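Local coordinates for gram-negative insecticidal protein (Chromobacterium piscinae, PDB 6FBM) that acts as an insecticidal toxin, probably forming pores in membranes through its MACPF domain, with a beta-tripod domain that may recognise its target, at residues G330-A342 against Q452-R464. Sequence-based numbering, arbitrary orientation.
Sequences GEDSGSGASEDLA and QNRVWWDKGTGAR
Leu341 lies across one face of the Trp456 indole, its CB 3.5 Å from the centroid of the five-membered ring in a CH-pi contact and its CD2 over the ring system. Leucine suits this place because its branched end, with CG anti to the backbone N (chi1 177°), spreads along the indole while also touching Leu469, Met422 and Leu424. The opposite face of Trp456 carries the backbone N of Asp458. At the ring's edge NE1 makes a weak hydrogen bond of 3.2 Å to Glu339 O. Ala337 CB, a methyl small enough to sit against the backbone of the 458-461 turn, lies between Trp456 CZ2 (3.8 Å) and Asp458 O. Both segments lie in what is probably the beta-tripod part of this elongated toxin, far from the centre of the chain, where the loop joining strands 326-331 and 342-346 of one small antiparallel sheet meets the end of strand 450-457 of another. Glu339 reaches across with its chain extended beyond CG, and Arg454 grips the carboxylate end-on: NH2 to OE1 at 2.7 Å and NH1 to OE2 at 2.8 Å, both oxygens using syn lone pairs, the two planes only 13° apart. The guanidinium lies over the Trp457 indole, whose other face is packed by Lys459 CD. The type II turn from Asp458 to Thr461 docks through its backbone: Lys459 O accepts a nearly straight bond from Ser338 N (3.0 Å, 173°), and Gly460, at the positive-phi position, brings its CA close to Ser338 OG. At the turn's last position, Thr461 OG1 donates to Ser335 O at 2.6 Å.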
ATOM      1  N   GLY A 330      -7.285  54.948 -61.964  1.00 17.64           N
ATOM      2  CA  GLY A 330      -6.468  55.732 -62.885  1.00 17.16           C
ATOM      3  C   GLY A 330      -6.881  55.593 -64.348  1.00 17.98           C
ATOM      4  O   GLY A 330      -7.489  54.594 -64.766  1.00 17.59           O
ATOM      5  N   GLU A 331      -6.487  56.614 -65.127  1.00 18.57           N
ATOM      6  CA  GLU A 331      -6.566  56.657 -66.574  1.00 19.23           C
ATOM      7  C   GLU A 331      -5.191  57.033 -67.103  1.00 19.20           C
ATOM      8  O   GLU A 331      -4.465  57.759 -66.422  1.00 16.72           O
ATOM      9  CB  GLU A 331      -7.468  57.777 -67.051  1.00 21.64           C
ATOM     10  CG  GLU A 331      -8.808  57.918 -66.415  1.00 24.98           C
ATOM     11  CD  GLU A 331      -9.506  59.205 -66.819  1.00 27.39           C
ATOM     12  OE1 GLU A 331      -8.977  60.306 -66.542  1.00 29.37           O
ATOM     13  OE2 GLU A 331     -10.611  59.110 -67.380  1.00 33.56           O
ATOM     14  N   ASP A 332      -4.890  56.653 -68.353  1.00 19.55           N
ATOM     15  CA  ASP A 332      -3.686  57.133 -69.027  1.00 22.21           C
ATOM     16  C   ASP A 332      -3.803  58.520 -69.670  1.00 22.14           C
ATOM     17  O   ASP A 332      -3.134  58.797 -70.662  1.00 21.05           O
ATOM     18  CB  ASP A 332      -3.172  56.103 -70.032  1.00 24.28           C
ATOM     19  CG  ASP A 332      -3.853  56.186 -71.385  1.00 26.39           C
ATOM     20  OD1 ASP A 332      -5.084  56.274 -71.427  1.00 27.61           O
ATOM     21  OD2 ASP A 332      -3.150  56.140 -72.410  1.00 29.28           O
ATOM     22  N   SER A 333      -4.633  59.390 -69.087  1.00 24.01           N
ATOM     23  CA  SER A 333      -4.819  60.764 -69.564  1.00 25.29           C
ATOM     24  C   SER A 333      -3.514  61.486 -69.364  1.00 25.55           C
ATOM     25  O   SER A 333      -2.933  61.444 -68.271  1.00 22.99           O
ATOM     26  CB  SER A 333      -5.910  61.491 -68.767  1.00 27.29           C
ATOM     27  OG  SER A 333      -7.176  60.862 -68.921  1.00 30.64           O
ATOM     28  N   GLY A 334      -3.062  62.143 -70.433  1.00 25.96           N
ATOM     29  CA  GLY A 334      -1.778  62.822 -70.453  1.00 24.49           C
ATOM     30  C   GLY A 334      -0.640  61.933 -70.916  1.00 26.38           C
ATOM     31  O   GLY A 334       0.469  62.428 -71.058  1.00 29.25           O
ATOM     32  N   SER A 335      -0.874  60.632 -71.142  1.00 25.25           N
ATOM     33  CA  SER A 335       0.235  59.736 -71.471  1.00 24.40           C
ATOM     34  C   SER A 335       0.673  59.836 -72.918  1.00 25.76           C
ATOM     35  O   SER A 335       1.746  59.335 -73.275  1.00 23.99           O
ATOM     36  CB  SER A 335      -0.124  58.277 -71.192  1.00 24.85           C
ATOM     37  OG  SER A 335      -0.954  57.728 -72.204  1.00 23.28           O
ATOM     38  N   GLY A 336      -0.173  60.422 -73.771  1.00 26.30           N
ATOM     39  CA  GLY A 336       0.084  60.460 -75.204  1.00 24.32           C
ATOM     40  C   GLY A 336      -0.044  59.128 -75.913  1.00 24.06           C
ATOM     41  O   GLY A 336       0.231  59.052 -77.106  1.00 25.38           O
ATOM     42  N   ALA A 337      -0.472  58.073 -75.224  1.00 24.11           N
ATOM     43  CA  ALA A 337      -0.708  56.799 -75.901  1.00 23.15           C
ATOM     44  C   ALA A 337      -1.956  56.962 -76.766  1.00 23.03           C
ATOM     45  O   ALA A 337      -2.901  57.657 -76.390  1.00 20.66           O
ATOM     46  CB  ALA A 337      -0.884  55.678 -74.897  1.00 22.97           C
ATOM     47  N   SER A 338      -1.930  56.341 -77.940  1.00 24.05           N
ATOM     48  CA  SER A 338      -3.039  56.449 -78.893  1.00 24.02           C
ATOM     49  C   SER A 338      -4.286  55.991 -78.180  1.00 22.64           C
ATOM     50  O   SER A 338      -5.274  56.741 -78.091  1.00 24.64           O
ATOM     51  CB  SER A 338      -2.798  55.595 -80.153  1.00 24.88           C
ATOM     52  OG  SER A 338      -1.476  55.809 -80.654  1.00 27.71           O
ATOM     53  N   GLU A 339      -4.211  54.778 -77.618  1.00 19.51           N
ATOM     54  CA  GLU A 339      -5.353  54.183 -76.931  1.00 17.79           C
ATOM     55  C   GLU A 339      -5.573  54.738 -75.532  1.00 17.42           C
ATOM     56  O   GLU A 339      -4.652  55.248 -74.877  1.00 18.62           O
ATOM     57  CB  GLU A 339      -5.226  52.677 -76.915  1.00 17.24           C
ATOM     58  CG  GLU A 339      -5.215  52.071 -78.312  1.00 16.59           C
ATOM     59  CD  GLU A 339      -4.979  50.586 -78.279  1.00 15.99           C
ATOM     60  OE1 GLU A 339      -5.324  49.906 -79.261  1.00 15.60           O
ATOM     61  OE2 GLU A 339      -4.447  50.090 -77.269  1.00 15.36           O
ATOM     62  N   ASP A 340      -6.828  54.694 -75.115  1.00 16.74           N
ATOM     63  CA  ASP A 340      -7.234  55.083 -73.776  1.00 16.28           C
ATOM     64  C   ASP A 340      -7.105  53.831 -72.889  1.00 15.14           C
ATOM     65  O   ASP A 340      -7.369  52.715 -73.331  1.00 14.06           O
ATOM     66  CB  ASP A 340      -8.701  55.547 -73.757  1.00 17.16           C
ATOM     67  CG  ASP A 340      -8.950  56.871 -74.477  1.00 18.00           C
ATOM     68  OD1 ASP A 340      -8.104  57.784 -74.416  1.00 17.86           O
ATOM     69  OD2 ASP A 340     -10.068  57.003 -75.058  1.00 19.95           O
ATOM     70  N   LEU A 341      -6.712  54.031 -71.637  1.00 14.21           N
ATOM     71  CA  LEU A 341      -6.660  52.974 -70.635  1.00 13.81           C
ATOM     72  C   LEU A 341      -7.280  53.494 -69.365  1.00 13.04           C
ATOM     73  O   LEU A 341      -6.929  54.567 -68.904  1.00 12.31           O
ATOM     74  CB  LEU A 341      -5.219  52.588 -70.302  1.00 14.00           C
ATOM     75  CG  LEU A 341      -5.020  51.531 -69.219  1.00 14.16           C
ATOM     76  CD1 LEU A 341      -5.668  50.220 -69.633  1.00 14.42           C
ATOM     77  CD2 LEU A 341      -3.536  51.351 -68.964  1.00 14.64           C
ATOM     78  N   ALA A 342      -8.205  52.724 -68.807  1.00 12.38           N
ATOM     79  CA  ALA A 342      -8.646  52.939 -67.454  1.00 11.87           C
ATOM     80  C   ALA A 342      -8.560  51.588 -66.717  1.00 11.57           C
ATOM     81  O   ALA A 342      -8.768  50.507 -67.313  1.00 11.68           O
ATOM     82  CB  ALA A 342     -10.045  53.494 -67.436  1.00 11.92           C
ATOM     83  N   GLN A 452      -4.816  36.662 -74.675  1.00 26.45           N
ATOM     84  CA  GLN A 452      -5.828  37.037 -75.684  1.00 25.53           C
ATOM     85  C   GLN A 452      -6.493  38.365 -75.319  1.00 23.21           C
ATOM     86  O   GLN A 452      -6.198  38.943 -74.276  1.00 23.25           O
ATOM     87  CB  GLN A 452      -6.892  35.937 -75.779  1.00 25.55           C
ATOM     88  CG  GLN A 452      -6.325  34.568 -76.113  1.00 25.85           C
ATOM     89  CD  GLN A 452      -7.385  33.459 -76.108  1.00 26.14           C
ATOM     90  OE1 GLN A 452      -8.565  33.687 -75.836  1.00 24.91           O
ATOM     91  NE2 GLN A 452      -6.936  32.233 -76.378  1.00 25.40           N
ATOM     92  N   ASN A 453      -7.377  38.846 -76.197  1.00 21.39           N
ATOM     93  CA  ASN A 453      -8.209  40.038 -75.926  1.00 19.41           C
ATOM     94  C   ASN A 453      -7.436  41.196 -75.346  1.00 17.91           C
ATOM     95  O   ASN A 453      -7.773  41.710 -74.283  1.00 17.45           O
ATOM     96  CB  ASN A 453      -9.393  39.684 -75.009  1.00 20.03           C
ATOM     97  CG  ASN A 453     -10.263  38.590 -75.598  1.00 21.02           C
ATOM     98  OD1 ASN A 453     -10.580  38.618 -76.801  1.00 20.42           O
ATOM     99  ND2 ASN A 453     -10.633  37.606 -74.766  1.00 21.67           N
ATOM    100  N   ARG A 454      -6.388  41.603 -76.060  1.00 17.11           N
ATOM    101  CA  ARG A 454      -5.548  42.732 -75.652  1.00 16.43           C
ATOM    102  C   ARG A 454      -6.408  43.873 -75.128  1.00 15.75           C
ATOM    103  O   ARG A 454      -7.420  44.226 -75.734  1.00 14.63           O
ATOM    104  CB  ARG A 454      -4.720  43.230 -76.827  1.00 16.47           C
ATOM    105  CG  ARG A 454      -3.666  44.282 -76.482  1.00 17.53           C
ATOM    106  CD  ARG A 454      -2.901  44.684 -77.718  1.00 18.40           C
ATOM    107  NE  ARG A 454      -3.770  45.404 -78.649  1.00 19.90           N
ATOM    108  CZ  ARG A 454      -4.132  46.677 -78.534  1.00 20.59           C
ATOM    109  NH1 ARG A 454      -3.690  47.418 -77.522  1.00 21.20           N
ATOM    110  NH2 ARG A 454      -4.934  47.216 -79.447  1.00 20.57           N
ATOM    111  N   VAL A 455      -6.015  44.425 -73.992  1.00 15.61           N
ATOM    112  CA  VAL A 455      -6.724  45.547 -73.406  1.00 15.71           C
ATOM    113  C   VAL A 455      -6.196  46.853 -73.952  1.00 15.84           C
ATOM    114  O   VAL A 455      -6.979  47.749 -74.266  1.00 15.18           O
ATOM    115  CB  VAL A 455      -6.580  45.557 -71.877  1.00 16.11           C
ATOM    116  CG1 VAL A 455      -7.306  46.766 -71.262  1.00 16.96           C
ATOM    117  CG2 VAL A 455      -7.109  44.243 -71.292  1.00 15.89           C
ATOM    118  N   TRP A 456      -4.862  46.959 -74.057  1.00 15.57           N
ATOM    119  CA  TRP A 456      -4.177  48.240 -74.275  1.00 15.04           C
ATOM    120  C   TRP A 456      -2.675  48.019 -74.511  1.00 16.70           C
ATOM    121  O   TRP A 456      -2.135  46.974 -74.162  1.00 17.08           O
ATOM    122  CB  TRP A 456      -4.377  49.108 -73.049  1.00 13.97           C
ATOM    123  CG  TRP A 456      -3.773  50.477 -73.055  1.00 13.79           C
ATOM    124  CD1 TRP A 456      -4.352  51.605 -73.508  1.00 13.12           C
ATOM    125  CD2 TRP A 456      -2.505  50.870 -72.513  1.00 13.12           C
ATOM    126  NE1 TRP A 456      -3.537  52.682 -73.300  1.00 13.02           N
ATOM    127  CE2 TRP A 456      -2.391  52.257 -72.687  1.00 12.80           C
ATOM    128  CE3 TRP A 456      -1.464  50.181 -71.892  1.00 13.51           C
ATOM    129  CZ2 TRP A 456      -1.273  52.981 -72.274  1.00 12.57           C
ATOM    130  CZ3 TRP A 456      -0.345  50.914 -71.472  1.00 13.36           C
ATOM    131  CH2 TRP A 456      -0.266  52.292 -71.669  1.00 12.93           C
ATOM    132  N   TRP A 457      -2.046  48.982 -75.175  1.00 17.89           N
ATOM    133  CA  TRP A 457      -0.592  49.104 -75.268  1.00 19.38           C
ATOM    134  C   TRP A 457      -0.247  50.585 -75.277  1.00 20.01           C
ATOM    135  O   TRP A 457      -1.121  51.431 -75.475  1.00 20.96           O
ATOM    136  CB  TRP A 457       0.027  48.417 -76.507  1.00 20.60           C
ATOM    137  CG  TRP A 457      -0.723  48.554 -77.815  1.00 21.23           C
ATOM    138  CD1 TRP A 457      -1.500  49.607 -78.229  1.00 21.70           C
ATOM    139  CD2 TRP A 457      -0.737  47.607 -78.895  1.00 23.30           C
ATOM    140  NE1 TRP A 457      -2.022  49.359 -79.471  1.00 22.64           N
ATOM    141  CE2 TRP A 457      -1.573  48.142 -79.911  1.00 23.46           C
ATOM    142  CE3 TRP A 457      -0.129  46.356 -79.106  1.00 22.03           C
ATOM    143  CZ2 TRP A 457      -1.813  47.468 -81.117  1.00 22.55           C
ATOM    144  CZ3 TRP A 457      -0.379  45.689 -80.289  1.00 22.39           C
ATOM    145  CH2 TRP A 457      -1.221  46.241 -81.282  1.00 22.64           C
ATOM    146  N   ASP A 458       1.026  50.892 -75.067  1.00 19.20           N
ATOM    147  CA  ASP A 458       1.448  52.271 -74.873  1.00 18.05           C
ATOM    148  C   ASP A 458       1.818  52.995 -76.149  1.00 18.03           C
ATOM    149  O   ASP A 458       2.224  54.146 -76.089  1.00 18.10           O
ATOM    150  CB  ASP A 458       2.629  52.328 -73.883  1.00 19.20           C
ATOM    151  CG  ASP A 458       3.961  51.943 -74.516  1.00 18.48           C
ATOM    152  OD1 ASP A 458       4.036  50.852 -75.100  1.00 19.89           O
ATOM    153  OD2 ASP A 458       4.922  52.707 -74.406  1.00 17.32           O
ATOM    154  N   LYS A 459       1.703  52.347 -77.316  1.00 19.58           N
ATOM    155  CA  LYS A 459       2.234  52.954 -78.541  1.00 19.08           C
ATOM    156  C   LYS A 459       1.553  54.299 -78.841  1.00 19.01           C
ATOM    157  O   LYS A 459       0.343  54.451 -78.673  1.00 17.77           O
ATOM    158  CB  LYS A 459       2.265  51.984 -79.709  1.00 19.31           C
ATOM    159  CG  LYS A 459       0.939  51.607 -80.312  1.00 19.41           C
ATOM    160  CD  LYS A 459       0.892  50.099 -80.663  1.00 18.71           C
ATOM    161  CE  LYS A 459       1.929  49.600 -81.632  1.00 18.54           C
ATOM    162  NZ  LYS A 459       1.430  48.352 -82.342  1.00 17.55           N
ATOM    163  N   GLY A 460       2.387  55.269 -79.215  1.00 19.76           N
ATOM    164  CA  GLY A 460       2.016  56.676 -79.251  1.00 21.73           C
ATOM    165  C   GLY A 460       2.636  57.488 -78.129  1.00 23.56           C
ATOM    166  O   GLY A 460       2.885  58.685 -78.303  1.00 22.16           O
ATOM    167  N   THR A 461       2.866  56.856 -76.975  1.00 26.07           N
ATOM    168  CA  THR A 461       3.452  57.543 -75.802  1.00 28.34           C
ATOM    169  C   THR A 461       4.889  58.040 -76.062  1.00 26.94           C
ATOM    170  O   THR A 461       5.293  59.104 -75.585  1.00 23.86           O
ATOM    171  CB  THR A 461       3.362  56.643 -74.536  1.00 30.67           C
ATOM    172  OG1 THR A 461       3.454  57.431 -73.335  1.00 38.26           O
ATOM    173  CG2 THR A 461       4.439  55.600 -74.531  1.00 30.52           C
ATOM    174  N   GLY A 462       5.639  57.249 -76.845  1.00 28.35           N
ATOM    175  CA  GLY A 462       7.042  57.522 -77.141  1.00 26.74           C
ATOM    176  C   GLY A 462       7.961  57.198 -75.987  1.00 28.12           C
ATOM    177  O   GLY A 462       8.873  57.958 -75.696  1.00 29.44           O
ATOM    178  N   ALA A 463       7.735  56.067 -75.328  1.00 29.60           N
ATOM    179  CA  ALA A 463       8.558  55.637 -74.205  1.00 29.90           C
ATOM    180  C   ALA A 463       9.494  54.612 -74.761  1.00 28.28           C
ATOM    181  O   ALA A 463       9.092  53.834 -75.631  1.00 28.94           O
ATOM    182  CB  ALA A 463       7.706  55.030 -73.103  1.00 30.54           C
ATOM    183  N   ARG A 464      10.730  54.594 -74.254  1.00 29.06           N
ATOM    184  CA  ARG A 464      11.779  53.657 -74.726  1.00 30.81           C
ATOM    185  C   ARG A 464      11.268  52.242 -74.646  1.00 28.62           C
ATOM    186  O   ARG A 464      11.331  51.480 -75.629  1.00 27.33           O
ATOM    187  CB  ARG A 464      13.065  53.753 -73.893  1.00 34.14           C
ATOM    188  CG  ARG A 464      13.585  55.165 -73.729  1.00 40.30           C
ATOM    189  CD  ARG A 464      15.067  55.261 -73.517  1.00 47.02           C
ATOM    190  NE  ARG A 464      15.432  56.681 -73.566  1.00 54.33           N
ATOM    191  CZ  ARG A 464      15.289  57.551 -72.556  1.00 53.45           C
ATOM    192  NH1 ARG A 464      14.792  57.171 -71.371  1.00 49.09           N
ATOM    193  NH2 ARG A 464      15.652  58.819 -72.739  1.00 52.81           N
TER